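Local coordinates for StAR-related lipid transfer protein 13 (Homo sapiens, PDB 2PSO), which activates the GTPase activity of RhoA, perhaps also of Cdc42, and carries the lipid-binding START domain described here, at residues L100-F105 against V218-N223. Residues are numbered along the deposited sequence; the frame is centred on the assembly and turned at random.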
loop_
_atom_site.group_PDB
_atom_site.type_symbol
_atom_site.label_atom_id
_atom_site.label_comp_id
_atom_site.label_asym_id
_atom_site.label_seq_id
_atom_site.Cartn_x
_atom_site.Cartn_y
_atom_site.Cartn_z
ATOM N N LEU A 100 15.128 5.848 -0.693
ATOM C CA LEU A 100 14.982 7.247 -0.304
ATOM C C LEU A 100 13.751 7.558 0.534
ATOM O O LEU A 100 13.533 8.713 0.882
ATOM C CB LEU A 100 14.944 8.153 -1.535
ATOM C CG LEU A 100 16.156 8.943 -2.048
ATOM C CD1 LEU A 100 17.473 8.301 -1.686
ATOM C CD2 LEU A 100 16.030 9.108 -3.565
ATOM N N TRP A 101 12.907 6.580 0.825
ATOM C CA TRP A 101 11.720 6.892 1.647
ATOM C C TRP A 101 11.229 5.818 2.615
ATOM O O TRP A 101 10.171 5.970 3.230
ATOM C CB TRP A 101 10.558 7.389 0.809
ATOM C CG TRP A 101 10.135 6.551 -0.387
ATOM C CD1 TRP A 101 10.485 6.759 -1.687
ATOM C CD2 TRP A 101 9.199 5.467 -0.401
ATOM N NE1 TRP A 101 9.844 5.874 -2.504
ATOM C CE2 TRP A 101 9.051 5.061 -1.734
ATOM C CE3 TRP A 101 8.477 4.796 0.583
ATOM C CZ2 TRP A 101 8.224 3.995 -2.107
ATOM C CZ3 TRP A 101 7.663 3.731 0.210
ATOM C CH2 TRP A 101 7.547 3.343 -1.118
ATOM N N ASP A 102 12.006 4.745 2.729
ATOM C CA ASP A 102 11.663 3.630 3.543
ATOM C C ASP A 102 12.968 3.138 4.144
ATOM O O ASP A 102 13.807 2.561 3.451
ATOM C CB ASP A 102 11.012 2.551 2.694
ATOM C CG ASP A 102 10.429 1.423 3.523
ATOM O OD1 ASP A 102 10.755 1.320 4.729
ATOM O OD2 ASP A 102 9.646 0.621 2.958
ATOM N N GLU A 103 13.126 3.372 5.450
ATOM C CA GLU A 103 14.321 2.969 6.165
ATOM C C GLU A 103 14.339 1.451 6.367
ATOM O O GLU A 103 15.368 0.871 6.701
ATOM C CB GLU A 103 14.403 3.702 7.508
ATOM N N ASP A 104 13.205 0.798 6.142
ATOM C CA ASP A 104 13.121 -0.636 6.369
ATOM C C ASP A 104 13.394 -1.452 5.125
ATOM O O ASP A 104 13.669 -2.645 5.225
ATOM C CB ASP A 104 11.756 -0.992 6.937
ATOM C CG ASP A 104 11.622 -0.605 8.397
ATOM O OD1 ASP A 104 12.662 -0.372 9.072
ATOM O OD2 ASP A 104 10.468 -0.540 8.873
ATOM N N PHE A 105 13.311 -0.800 3.965
ATOM C CA PHE A 105 13.506 -1.424 2.662
ATOM C C PHE A 105 14.917 -1.967 2.466
ATOM O O PHE A 105 15.818 -1.203 2.108
ATOM C CB PHE A 105 13.292 -0.344 1.632
ATOM C CG PHE A 105 13.267 -0.831 0.209
ATOM C CD1 PHE A 105 12.200 -1.598 -0.262
ATOM C CD2 PHE A 105 14.262 -0.455 -0.679
ATOM C CE1 PHE A 105 12.149 -2.012 -1.572
ATOM C CE2 PHE A 105 14.223 -0.863 -1.976
ATOM C CZ PHE A 105 13.173 -1.653 -2.432
ATOM N N VAL A 218 2.709 6.623 2.378
ATOM C CA VAL A 218 2.356 7.620 1.420
ATOM C C VAL A 218 2.755 9.020 1.897
ATOM O O VAL A 218 2.888 9.934 1.104
ATOM C CB VAL A 218 0.877 7.478 1.103
ATOM C CG1 VAL A 218 0.057 8.538 1.768
ATOM C CG2 VAL A 218 0.680 7.444 -0.390
ATOM N N ALA A 219 3.004 9.170 3.191
ATOM C CA ALA A 219 3.428 10.460 3.745
ATOM C C ALA A 219 4.931 10.579 3.611
ATOM O O ALA A 219 5.458 11.670 3.397
ATOM C CB ALA A 219 3.032 10.569 5.187
ATOM N N ARG A 220 5.616 9.447 3.751
ATOM C CA ARG A 220 7.047 9.409 3.602
ATOM C C ARG A 220 7.425 9.673 2.155
ATOM O O ARG A 220 8.362 10.435 1.877
ATOM C CB ARG A 220 7.585 8.076 4.049
ATOM C CG ARG A 220 7.625 7.971 5.522
ATOM C CD ARG A 220 8.366 6.755 5.942
ATOM N NE ARG A 220 7.953 5.605 5.159
ATOM C CZ ARG A 220 7.471 4.499 5.691
ATOM N NH1 ARG A 220 7.363 4.416 7.001
ATOM N NH2 ARG A 220 7.120 3.481 4.920
ATOM N N ILE A 221 6.680 9.082 1.226
ATOM C CA ILE A 221 6.942 9.361 -0.170
ATOM C C ILE A 221 6.843 10.851 -0.395
ATOM O O ILE A 221 7.696 11.441 -1.069
ATOM C CB ILE A 221 5.963 8.679 -1.075
ATOM C CG1 ILE A 221 6.237 7.164 -1.068
ATOM C CG2 ILE A 221 6.072 9.295 -2.473
ATOM C CD1 ILE A 221 5.161 6.338 -1.681
ATOM N N ARG A 222 5.827 11.471 0.202
ATOM C CA ARG A 222 5.666 12.905 0.062
ATOM C C ARG A 222 6.847 13.654 0.662
ATOM O O ARG A 222 7.484 14.462 -0.029
ATOM C CB ARG A 222 4.375 13.362 0.702
ATOM C CG ARG A 222 4.151 14.836 0.618
ATOM C CD ARG A 222 3.115 15.220 1.638
ATOM N NE ARG A 222 3.535 14.829 2.980
ATOM C CZ ARG A 222 2.713 14.740 4.018
ATOM N NH1 ARG A 222 1.422 15.005 3.872
ATOM N NH2 ARG A 222 3.183 14.383 5.204
ATOM N N ASN A 223 7.160 13.362 1.923
ATOM C CA ASN A 223 8.279 14.005 2.595
ATOM C C ASN A 223 9.589 13.924 1.829
ATOM O O ASN A 223 10.401 14.840 1.875
ATOM C CB ASN A 223 8.486 13.435 3.988
ATOM C CG ASN A 223 7.293 13.672 4.898
ATOM O OD1 ASN A 223 6.467 14.564 4.661
ATOM N ND2 ASN A 223 7.185 12.856 5.941
#
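With CG lodged between its own backbone N and carbonyl carbon (chi1 52°), Trp-101 lays its indole alongside Ile-221, whose CG1, anti to its own carbonyl carbon, rises over the six-membered ring. In the helix-grip fold of START domains the C-terminal helix lies across a curved sheet; here its segment 218-223 also meets the loop between helix 87-96 and strand 109-115. Ile-221 CG1 sits 3.5 Å from the ring centroid, 13° off the normal, a CH-pi contact over the face, and Ile-221 CD1 extends the cover to Trp-101 CH2, 3.9 Å away. NE1 is hydrogen-bonded to the backbone O of Arg-93, which probably limits rotation of the indole, while Val-94 of the same helix touches both Trp-101 and Ile-221. An alanine in place of Trp-101 is likely to leave Ile-221 without its aromatic partner and the Arg-93 carbonyl without the indole N-H as a donor. Beside this apolar patch the Arg-220 chain bends at chi3 (-45°) and brings its guanidinium alongside the loop backbone and near Asp-102. That carboxylate makes a salt bridge with Arg-98 through OD2 and closes an Asx turn through OD1, which receives the backbone N of Asp-104 at 2.9 Å. Asp-102 OD1 lies over a face of the Arg-220 guanidinium, 4.2 Å from NH2, close enough for the opposite charges probably to attract, though no N-H points at the oxygen.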